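Local coordinates for protein restriction endonuclease R.BpuJI (Bacillus pumilus, PDB 2VLA) that recognises a specific DNA sequence through the domain described here and, as a complete enzyme, probably cleaves DNA as a restriction endonuclease, at residues I133-Q137 with F138-L142; D23-L26 with P27-N31; A104-K107 with D108-F111. All coordinates share one frame; numbering follows the deposited sequence. Where two conformers were deposited one is given.

Contact 1. Residues I133-Q137 with F138-L142; sequences IQIRQ and FPYIL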
ATOM      1  N   ILE A 133       2.590  12.742  -9.099  0.50 13.99           N
ATOM      2  CA  ILE A 133       2.338  12.207  -7.785  0.50 13.14           C
ATOM      3  C   ILE A 133       3.668  11.775  -7.142  0.50 15.08           C
ATOM      4  O   ILE A 133       4.543  11.217  -7.810  0.50 14.67           O
ATOM      5  CB  ILE A 133       1.324  11.054  -7.847  0.50 11.52           C
ATOM      6  CG1 ILE A 133      -0.075  11.602  -8.203  0.50 13.82           C
ATOM      7  CG2 ILE A 133       1.276  10.308  -6.516  0.50 13.50           C
ATOM      8  CD1 ILE A 133      -1.159  10.515  -8.440  0.50 17.48           C
ATOM      9  N   GLN A 134       3.835  12.111  -5.864  1.00 11.82           N
ATOM     10  CA  GLN A 134       5.037  11.723  -5.089  1.00 12.02           C
ATOM     11  C   GLN A 134       4.757  11.856  -3.614  1.00 13.21           C
ATOM     12  O   GLN A 134       4.679  12.947  -3.080  1.00 14.06           O
ATOM     13  CB  GLN A 134       6.304  12.527  -5.467  1.00 15.62           C
ATOM     14  CG  GLN A 134       6.090  13.853  -5.978  1.00 21.10           C
ATOM     15  CD  GLN A 134       7.421  14.537  -6.356  1.00 22.03           C
ATOM     16  OE1 GLN A 134       8.520  13.965  -6.178  1.00 24.32           O
ATOM     17  NE2 GLN A 134       7.329  15.767  -6.853  1.00 20.46           N
ATOM     18  N   ILE A 135       4.552  10.717  -2.958  0.50 11.56           N
ATOM     19  CA  ILE A 135       4.173  10.720  -1.572  0.50 10.78           C
ATOM     20  C   ILE A 135       4.482   9.386  -0.902  0.50 10.67           C
ATOM     21  O   ILE A 135       4.380   8.323  -1.524  0.50 11.54           O
ATOM     22  CB  ILE A 135       2.657  11.035  -1.422  0.50 11.24           C
ATOM     23  CG1 ILE A 135       2.331  11.452   0.015  0.50 12.51           C
ATOM     24  CG2 ILE A 135       1.801   9.832  -1.877  0.50 11.89           C
ATOM     25  CD1 ILE A 135       2.816  12.853   0.374  0.50 12.91           C
ATOM     26  N   ARG A 136       4.862   9.454   0.366  1.00 11.30           N
ATOM     27  CA  ARG A 136       4.877   8.290   1.241  1.00 10.68           C
ATOM     28  C   ARG A 136       3.600   8.337   2.048  1.00 10.68           C
ATOM     29  O   ARG A 136       3.495   9.051   3.033  1.00 11.14           O
ATOM     30  CB  ARG A 136       6.082   8.360   2.202  1.00 12.09           C
ATOM     31  CG  ARG A 136       7.442   8.533   1.520  1.00 11.22           C
ATOM     32  CD  ARG A 136       8.538   8.433   2.539  1.00 13.98           C
ATOM     33  NE  ARG A 136       9.829   8.773   1.974  1.00 14.93           N
ATOM     34  CZ  ARG A 136      10.974   8.285   2.410  1.00 17.44           C
ATOM     35  NH1 ARG A 136      10.991   7.407   3.405  1.00 16.31           N
ATOM     36  NH2 ARG A 136      12.107   8.694   1.865  1.00 16.79           N
ATOM     37  N   GLN A 137       2.578   7.582   1.610  1.00 10.37           N
ATOM     38  CA  GLN A 137       1.233   7.865   2.091  1.00 10.09           C
ATOM     39  C   GLN A 137       1.000   7.431   3.536  1.00  9.78           C
ATOM     40  O   GLN A 137       0.224   8.059   4.242  1.00 10.17           O
ATOM     41  CB  GLN A 137       0.155   7.249   1.167  1.00 11.20           C
ATOM     42  CG  GLN A 137      -0.023   5.725   1.227  1.00 11.64           C
ATOM     43  CD  GLN A 137       0.837   4.971   0.232  1.00 12.63           C
ATOM     44  OE1 GLN A 137       1.991   5.339  -0.038  1.00 13.26           O
ATOM     45  NE2 GLN A 137       0.302   3.871  -0.288  1.00 14.05           N
ATOM     46  N   PHE A 138       1.729   6.438   4.012  1.00  9.49           N
ATOM     47  CA  PHE A 138       1.486   5.981   5.386  1.00 10.08           C
ATOM     48  C   PHE A 138       2.099   6.906   6.456  1.00 10.15           C
ATOM     49  O   PHE A 138       1.416   7.321   7.379  1.00 10.81           O
ATOM     50  CB  PHE A 138       1.875   4.512   5.555  1.00 10.81           C
ATOM     51  CG  PHE A 138       0.948   3.581   4.826  1.00  9.92           C
ATOM     52  CD1 PHE A 138      -0.355   3.473   5.231  1.00 10.39           C
ATOM     53  CD2 PHE A 138       1.336   2.929   3.709  1.00 10.48           C
ATOM     54  CE1 PHE A 138      -1.280   2.603   4.543  1.00 12.76           C
ATOM     55  CE2 PHE A 138       0.450   2.086   3.004  1.00 10.69           C
ATOM     56  CZ  PHE A 138      -0.873   1.935   3.449  1.00 11.78           C
ATOM     57  N   PRO A 139       3.370   7.336   6.270  1.00 10.59           N
ATOM     58  CA  PRO A 139       3.816   8.433   7.099  1.00 10.90           C
ATOM     59  C   PRO A 139       2.845   9.630   7.079  1.00 10.82           C
ATOM     60  O   PRO A 139       2.552  10.212   8.118  1.00 10.64           O
ATOM     61  CB  PRO A 139       5.178   8.783   6.487  1.00 11.19           C
ATOM     62  CG  PRO A 139       5.677   7.470   5.984  1.00 11.68           C
ATOM     63  CD  PRO A 139       4.448   6.796   5.428  1.00 10.26           C
ATOM     64  N   TYR A 140       2.355   9.979   5.904  1.00 10.18           N
ATOM     65  CA  TYR A 140       1.505  11.119   5.777  1.00 10.40           C
ATOM     66  C   TYR A 140       0.178  10.941   6.559  1.00 10.02           C
ATOM     67  O   TYR A 140      -0.260  11.815   7.290  1.00 10.42           O
ATOM     68  CB  TYR A 140       1.236  11.446   4.302  1.00 10.90           C
ATOM     69  CG  TYR A 140       0.666  12.824   4.099  1.00 10.30           C
ATOM     70  CD1 TYR A 140      -0.684  13.038   4.188  1.00 10.75           C
ATOM     71  CD2 TYR A 140       1.502  13.944   3.876  1.00 11.55           C
ATOM     72  CE1 TYR A 140      -1.212  14.260   4.046  1.00 12.24           C
ATOM     73  CE2 TYR A 140       0.965  15.177   3.732  1.00 12.95           C
ATOM     74  CZ  TYR A 140      -0.390  15.347   3.820  1.00 12.06           C
ATOM     75  OH  TYR A 140      -1.000  16.568   3.689  1.00 12.67           O
ATOM     76  N   ILE A 141      -0.470   9.775   6.380  1.00 10.06           N
ATOM     77  CA  ILE A 141      -1.728   9.468   7.100  1.00 10.20           C
ATOM     78  C   ILE A 141      -1.507   9.548   8.604  1.00 10.46           C
ATOM     79  O   ILE A 141      -2.289  10.158   9.336  1.00 10.54           O
ATOM     80  CB  ILE A 141      -2.271   8.064   6.727  1.00 11.14           C
ATOM     81  CG1 ILE A 141      -2.819   8.059   5.306  1.00 12.15           C
ATOM     82  CG2 ILE A 141      -3.367   7.621   7.711  1.00 11.93           C
ATOM     83  CD1 ILE A 141      -2.873   6.677   4.691  1.00 15.64           C
ATOM     84  N   LEU A 142      -0.425   8.937   9.073  1.00 10.56           N
ATOM     85  CA  LEU A 142      -0.142   8.945  10.481  1.00 10.81           C
ATOM     86  C   LEU A 142       0.046  10.403  11.002  1.00 11.08           C
ATOM     87  O   LEU A 142      -0.448  10.753  12.063  1.00 11.17           O
ATOM     88  CB  LEU A 142       1.110   8.115  10.761  1.00 10.86           C
ATOM     89  CG  LEU A 142       0.892   6.590  10.627  1.00 10.92           C
ATOM     90  CD1 LEU A 142       2.242   5.918  10.814  1.00 13.51           C
ATOM     91  CD2 LEU A 142      -0.164   6.045  11.655  1.00 11.89           C
TER

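Contact 2. Residues D23-L26 with P27-N31; sequences DNLL and PAYAN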
ATOM      1  N   ASP A  23      -4.276 -15.168   8.580  1.00 13.69           N
ATOM      2  CA  ASP A  23      -3.490 -15.869   9.546  1.00 15.89           C
ATOM      3  C   ASP A  23      -3.118 -17.282   9.064  1.00 15.03           C
ATOM      4  O   ASP A  23      -2.163 -17.870   9.562  1.00 17.28           O
ATOM      5  CB  ASP A  23      -4.216 -15.892  10.913  1.00 17.57           C
ATOM      6  CG  ASP A  23      -4.208 -14.493  11.595  1.00 24.65           C
ATOM      7  OD1 ASP A  23      -3.214 -14.162  12.269  1.00 35.06           O
ATOM      8  OD2 ASP A  23      -5.138 -13.688  11.338  1.00 30.04           O
ATOM      9  N   ASN A  24      -3.844 -17.794   8.063  1.00 13.55           N
ATOM     10  CA  ASN A  24      -3.421 -18.995   7.336  1.00 15.01           C
ATOM     11  C   ASN A  24      -2.603 -18.707   6.068  1.00 14.86           C
ATOM     12  O   ASN A  24      -1.638 -19.409   5.765  1.00 15.89           O
ATOM     13  CB  ASN A  24      -4.646 -19.840   6.955  1.00 19.57           C
ATOM     14  CG  ASN A  24      -5.136 -20.650   8.069  1.00 28.50           C
ATOM     15  OD1 ASN A  24      -4.357 -21.153   8.866  1.00 35.07           O
ATOM     16  ND2 ASN A  24      -6.445 -20.817   8.144  1.00 31.34           N
ATOM     17  N   LEU A  25      -3.013 -17.708   5.307  1.00 13.75           N
ATOM     18  CA  LEU A  25      -2.369 -17.442   4.031  1.00 12.98           C
ATOM     19  C   LEU A  25      -0.956 -16.849   4.157  1.00 12.49           C
ATOM     20  O   LEU A  25      -0.096 -17.179   3.370  1.00 13.45           O
ATOM     21  CB  LEU A  25      -3.251 -16.531   3.177  1.00 12.51           C
ATOM     22  CG  LEU A  25      -4.380 -17.191   2.432  1.00 15.06           C
ATOM     23  CD1 LEU A  25      -5.284 -16.144   1.853  1.00 13.59           C
ATOM     24  CD2 LEU A  25      -3.823 -18.125   1.339  1.00 18.46           C
ATOM     25  N   LEU A  26      -0.732 -15.985   5.127  1.00 11.66           N
ATOM     26  CA  LEU A  26       0.590 -15.361   5.223  1.00 11.66           C
ATOM     27  C   LEU A  26       1.678 -16.397   5.556  1.00 13.01           C
ATOM     28  O   LEU A  26       2.691 -16.471   4.881  1.00 12.97           O
ATOM     29  CB  LEU A  26       0.618 -14.172   6.210  1.00 11.80           C
ATOM     30  CG  LEU A  26       1.902 -13.333   6.190  1.00 12.57           C
ATOM     31  CD1 LEU A  26       2.105 -12.745   4.803  1.00 20.10           C
ATOM     32  CD2 LEU A  26       1.846 -12.249   7.258  1.00 16.19           C
ATOM     33  N   PRO A  27       1.425 -17.270   6.545  1.00 12.13           N
ATOM     34  CA  PRO A  27       2.384 -18.352   6.731  1.00 13.87           C
ATOM     35  C   PRO A  27       2.522 -19.258   5.514  1.00 12.76           C
ATOM     36  O   PRO A  27       3.610 -19.743   5.236  1.00 15.27           O
ATOM     37  CB  PRO A  27       1.799 -19.125   7.910  1.00 14.74           C
ATOM     38  CG  PRO A  27       1.013 -18.147   8.645  1.00 15.13           C
ATOM     39  CD  PRO A  27       0.425 -17.243   7.618  1.00 13.32           C
ATOM     40  N   ALA A  28       1.418 -19.539   4.818  1.00 14.61           N
ATOM     41  CA  ALA A  28       1.500 -20.366   3.636  1.00 14.10           C
ATOM     42  C   ALA A  28       2.366 -19.732   2.550  1.00 13.78           C
ATOM     43  O   ALA A  28       3.281 -20.380   2.026  1.00 15.14           O
ATOM     44  CB  ALA A  28       0.098 -20.692   3.102  1.00 16.77           C
ATOM     45  N   TYR A  29       2.110 -18.465   2.227  1.00 13.03           N
ATOM     46  CA  TYR A  29       2.905 -17.786   1.214  1.00 13.10           C
ATOM     47  C   TYR A  29       4.398 -17.896   1.612  1.00 12.09           C
ATOM     48  O   TYR A  29       5.252 -18.206   0.792  1.00 13.55           O
ATOM     49  CB  TYR A  29       2.548 -16.313   1.121  1.00 12.34           C
ATOM     50  CG  TYR A  29       1.181 -15.937   0.585  1.00 12.36           C
ATOM     51  CD1 TYR A  29       0.521 -16.689  -0.388  1.00 12.56           C
ATOM     52  CD2 TYR A  29       0.594 -14.757   0.994  1.00 12.32           C
ATOM     53  CE1 TYR A  29      -0.737 -16.278  -0.878  1.00 12.73           C
ATOM     54  CE2 TYR A  29      -0.606 -14.334   0.507  1.00 10.86           C
ATOM     55  CZ  TYR A  29      -1.271 -15.071  -0.436  1.00 11.18           C
ATOM     56  OH  TYR A  29      -2.488 -14.593  -0.874  1.00 12.64           O
ATOM     57  N   ALA A  30       4.700 -17.578   2.866  1.00 11.87           N
ATOM     58  CA  ALA A  30       6.084 -17.483   3.306  1.00 13.16           C
ATOM     59  C   ALA A  30       6.767 -18.846   3.270  1.00 13.28           C
ATOM     60  O   ALA A  30       7.920 -18.963   2.850  1.00 16.21           O
ATOM     61  CB  ALA A  30       6.146 -16.900   4.699  1.00 13.62           C
ATOM     62  N   ASN A  31       6.073 -19.866   3.743  1.00 14.01           N
ATOM     63  CA  ASN A  31       6.657 -21.202   3.831  1.00 14.23           C
ATOM     64  C   ASN A  31       6.813 -21.820   2.473  1.00 15.66           C
ATOM     65  O   ASN A  31       7.793 -22.502   2.210  1.00 17.30           O
ATOM     66  CB  ASN A  31       5.839 -22.097   4.756  1.00 15.52           C
ATOM     67  CG  ASN A  31       6.150 -21.843   6.217  1.00 16.15           C
ATOM     68  OD1 ASN A  31       7.307 -21.586   6.580  1.00 21.56           O
ATOM     69  ND2 ASN A  31       5.144 -21.884   7.051  1.00 17.60           N
TER

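Contact 3. Residues A104-K107 with D108-F111; sequences AFFK and DICF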
ATOM      1  N   ALA A 104       4.753  -6.539  12.397  1.00 11.77           N
ATOM      2  CA  ALA A 104       6.006  -5.972  11.879  1.00 11.01           C
ATOM      3  C   ALA A 104       6.116  -6.129  10.375  1.00 11.69           C
ATOM      4  O   ALA A 104       6.645  -5.272   9.713  1.00 11.61           O
ATOM      5  CB  ALA A 104       7.204  -6.600  12.557  1.00 12.29           C
ATOM      6  N   PHE A 105       5.593  -7.211   9.836  1.00 11.14           N
ATOM      7  CA  PHE A 105       5.542  -7.427   8.408  1.00 10.33           C
ATOM      8  C   PHE A 105       4.767  -6.285   7.754  1.00 10.86           C
ATOM      9  O   PHE A 105       5.207  -5.699   6.767  1.00 10.57           O
ATOM     10  CB  PHE A 105       4.867  -8.787   8.138  1.00 10.14           C
ATOM     11  CG  PHE A 105       4.793  -9.182   6.686  1.00  9.91           C
ATOM     12  CD1 PHE A 105       3.702  -8.835   5.922  1.00 10.25           C
ATOM     13  CD2 PHE A 105       5.744 -10.022   6.135  1.00 10.65           C
ATOM     14  CE1 PHE A 105       3.588  -9.266   4.608  1.00 12.34           C
ATOM     15  CE2 PHE A 105       5.652 -10.444   4.829  1.00 11.08           C
ATOM     16  CZ  PHE A 105       4.553 -10.089   4.066  1.00 11.06           C
ATOM     17  N   PHE A 106       3.618  -5.939   8.321  1.00 10.17           N
ATOM     18  CA  PHE A 106       2.803  -4.877   7.764  1.00 10.29           C
ATOM     19  C   PHE A 106       3.312  -3.481   8.087  1.00 10.16           C
ATOM     20  O   PHE A 106       3.161  -2.570   7.283  1.00 10.53           O
ATOM     21  CB  PHE A 106       1.341  -5.075   8.126  1.00  9.91           C
ATOM     22  CG  PHE A 106       0.723  -6.187   7.373  1.00 10.40           C
ATOM     23  CD1 PHE A 106       0.466  -6.038   6.038  1.00 12.09           C
ATOM     24  CD2 PHE A 106       0.547  -7.440   7.953  1.00 10.63           C
ATOM     25  CE1 PHE A 106      -0.014  -7.089   5.299  1.00 12.00           C
ATOM     26  CE2 PHE A 106       0.114  -8.483   7.213  1.00 10.97           C
ATOM     27  CZ  PHE A 106      -0.185  -8.318   5.895  1.00 13.18           C
ATOM     28  N   LYS A 107       3.964  -3.315   9.241  0.50 10.63           N
ATOM     29  CA  LYS A 107       4.666  -2.047   9.532  0.50 12.73           C
ATOM     30  C   LYS A 107       5.654  -1.748   8.422  0.50 12.01           C
ATOM     31  O   LYS A 107       5.724  -0.621   7.928  0.50 11.93           O
ATOM     32  CB  LYS A 107       5.406  -2.124  10.872  0.50 16.04           C
ATOM     33  CG  LYS A 107       4.523  -1.898  12.097  0.50 16.38           C
ATOM     34  CD  LYS A 107       5.302  -2.100  13.398  0.50 18.87           C
ATOM     35  CE  LYS A 107       4.424  -1.837  14.642  0.50 21.13           C
ATOM     36  NZ  LYS A 107       3.667  -3.024  15.079  0.50 18.72           N
ATOM     37  N   ASP A 108       6.409  -2.761   8.018  1.00 11.20           N
ATOM     38  CA  ASP A 108       7.443  -2.587   7.008  1.00 12.06           C
ATOM     39  C   ASP A 108       6.833  -2.247   5.647  1.00 11.22           C
ATOM     40  O   ASP A 108       7.334  -1.376   4.940  1.00 11.75           O
ATOM     41  CB  ASP A 108       8.297  -3.852   6.907  1.00 13.12           C
ATOM     42  CG  ASP A 108       9.510  -3.669   6.009  1.00 15.84           C
ATOM     43  OD1 ASP A 108      10.450  -2.902   6.410  1.00 18.49           O
ATOM     44  OD2 ASP A 108       9.532  -4.254   4.903  1.00 17.07           O
ATOM     45  N   ILE A 109       5.758  -2.939   5.276  1.00 11.72           N
ATOM     46  CA  ILE A 109       5.011  -2.582   4.094  1.00 11.03           C
ATOM     47  C   ILE A 109       4.582  -1.098   4.122  1.00 10.76           C
ATOM     48  O   ILE A 109       4.753  -0.375   3.126  1.00 11.16           O
ATOM     49  CB  ILE A 109       3.786  -3.517   3.919  1.00 10.51           C
ATOM     50  CG1 ILE A 109       4.265  -4.871   3.356  1.00 11.17           C
ATOM     51  CG2 ILE A 109       2.714  -2.880   3.044  1.00 11.42           C
ATOM     52  CD1 ILE A 109       3.179  -5.996   3.323  1.00 12.94           C
ATOM     53  N   CYS A 110       4.077  -0.639   5.261  1.00 10.83           N
ATOM     54  CA  CYS A 110       3.578   0.722   5.370  1.00 10.24           C
ATOM     55  C   CYS A 110       4.745   1.703   5.305  1.00 10.54           C
ATOM     56  O   CYS A 110       4.629   2.785   4.707  1.00 11.75           O
ATOM     57  CB  CYS A 110       2.788   0.919   6.661  1.00 10.71           C
ATOM     58  SG  CYS A 110       1.163   0.096   6.663  1.00 12.54           S
ATOM     59  N   PHE A 111       5.879   1.311   5.862  1.00 11.27           N
ATOM     60  CA  PHE A 111       7.082   2.163   5.850  1.00 11.38           C
ATOM     61  C   PHE A 111       7.597   2.383   4.435  1.00 10.80           C
ATOM     62  O   PHE A 111       8.083   3.497   4.096  1.00 13.52           O
ATOM     63  CB  PHE A 111       8.150   1.545   6.711  1.00 12.38           C
ATOM     64  CG  PHE A 111       9.373   2.412   6.844  1.00 13.45           C
ATOM     65  CD1 PHE A 111       9.369   3.543   7.679  1.00 17.61           C
ATOM     66  CD2 PHE A 111      10.482   2.167   6.086  1.00 18.70           C
ATOM     67  CE1 PHE A 111      10.484   4.385   7.750  1.00 21.21           C
ATOM     68  CE2 PHE A 111      11.597   3.007   6.166  1.00 24.82           C
ATOM     69  CZ  PHE A 111      11.574   4.113   7.007  1.00 17.71           C
TER

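Contact 1. Residues I133-Q137 with F138-L142
Arg-136 and Gln-137 meet Phe-138 to Ile-141 at the start of a helix, a local contact where the loop after helix 122-130 turns into helix 137-150. Arg-136 occupies the N-cap position: its backbone O accepts Tyr-140 N at 3.2 Å, and one residue on, Gln-137 O takes Ile-141 N at 2.8 Å. Arg-136 O also lies 3.4 Å from Pro-139 CD, a proline easily accommodated because the first helical turn asks for no hydrogen on its nitrogens. The Arg-136 guanidinium leads away to a salt bridge with Glu-252 and a hydrogen bond to Lys-250 O. A chi1 of 73° sets Gln-137 CG over one face of the Phe-138 ring in a CH-pi contact, 4.1 Å from its centroid; chi2 (-91°) lays the amide beside the ring, their planes 17° apart. A hydrogen bond from Gln-137 NE2 to Gln-213 OE1 limits the amide's rotation. Ile-135, lining with Gln-134 the pocket of a bound polyether, touches Tyr-140 CD2 through Ile-135 CD1 at 3.9 Å, and Tyr-140 OH is hydrogen-bonded to Ile-175 O. Phe-138 and Ile-141 rest on Leu-217 of helix 203-219, Pro-139 on helix 237-244, and Tyr-140 on helix 157-165.

Contact 2. Residues D23-L26 with P27-N31
Tyr-29 folds back along helix 22-36 over Leu-25, the residue one turn earlier, and its side chain can be followed outward atom by atom. Tyr-29 CB lies 3.6 Å from Leu-25 O. Tyr-29 CG comes closer to the same oxygen, which stands 3.3 Å above the ring plane, over one face and offset toward the rim; chi1 of -68°, with CG beside the backbone N, brings the ring there. Farther out, Tyr-29 CE1 touches Leu-25 CD2 at 4.2 Å. At the tip the hydroxyl leaves the helix and shares a hydrogen bond with His-68 ND1. Were the ring cut back to an alanine, His-68 would probably be left without its hydroxyl partner and a gap would open beside the Leu-25 methyls. Leu-25 O is also the acceptor for Tyr-29 N, at 2.8 Å with a nearly straight N-H...O angle of 174°.

Pro-27 breaks the pattern in the middle. Having no N-H, it leaves Asp-23 O without the usual backbone donor; that oxygen instead faces Pro-27 CD at 3.3 Å, and the helix is kinked here. The bonds resume at once, Ala-28 N reaching Asn-24 O at 3.2 Å. Chemically, then, one carbonyl oxygen accepts an amide hydrogen while the tyrosine ring packs over it, and another is blocked by a proline ring: the helix bends at the proline, yet the tyrosine stays tied to the turn before it.

Contact 3. Residues A104-K107 with D108-F111
Lys-107 O accepts Phe-111 N at 2.8 Å, the shortest backbone hydrogen bond in this part of helix 102-112, although at 148° it is not especially straight. Three more bonds of the same i to i+4 kind precede it, among them Cys-110 N to Phe-106 O at 2.9 Å. This regular frame brings three apolar side chains together on one flank. Ile-109 supplies the connecting methyl: its CG1 stands anti to the carbonyl carbon (chi1 -77°) and the chain then extends, so that CD1 reaches back one turn to two rings at once. Ile-109 CD1 lies 3.5 Å from Phe-105 CE1 and 3.8 Å from Phe-106 CD1, meeting both rings obliquely. Ile-109 runs side by side with Phe-106 but crosses Phe-105 at a slant.

The rings also touch each other. Phe-105, with CG anti to its own N (chi1 -177°), sets CD1 3.8 Å above the plane of the Phe-106 ring and over its centre. A single isoleucine methyl thus touches both phenylalanine rings.

The salt bridge of Asp-108 OD2 with Arg-92 of helix 91-99 borders this group, since the Arg-92 side chain also touches Phe-105 and Ile-109. Lys-107 NZ, in one of its two conformers, is hydrogen-bonded to Ala-220 O. The apolar flank fits between further elements: Phe-105 and Phe-106 pack on Leu-26 of helix 22-36, Phe-106 meets Phe-77 edge-to-face, and Cys-110 touches Leu-217 of helix 203-219.

The three contacts illustrate how one helical domain varies a common backbone scheme with place. Contact 1 is wholly buried and combines a helix start with a CH-pi contact from a glutamine, whereas contacts 2 and 3 lie within helices and are only partly buried. Contact 2 is on the far side of the chain's centre from contact 1, and its nearest atom is about 6 Å from the bound DNA. Contact 3 lies between and touches both: Leu-26 CD1 packs on Phe-105 CZ at 3.7 Å, and Phe-138 CB on Cys-110 O at 3.4 Å. Helix 102-112 thus joins helix 22-36 to helix 137-150, and contacts 1 and 3 also share helix 203-219 as a neighbour.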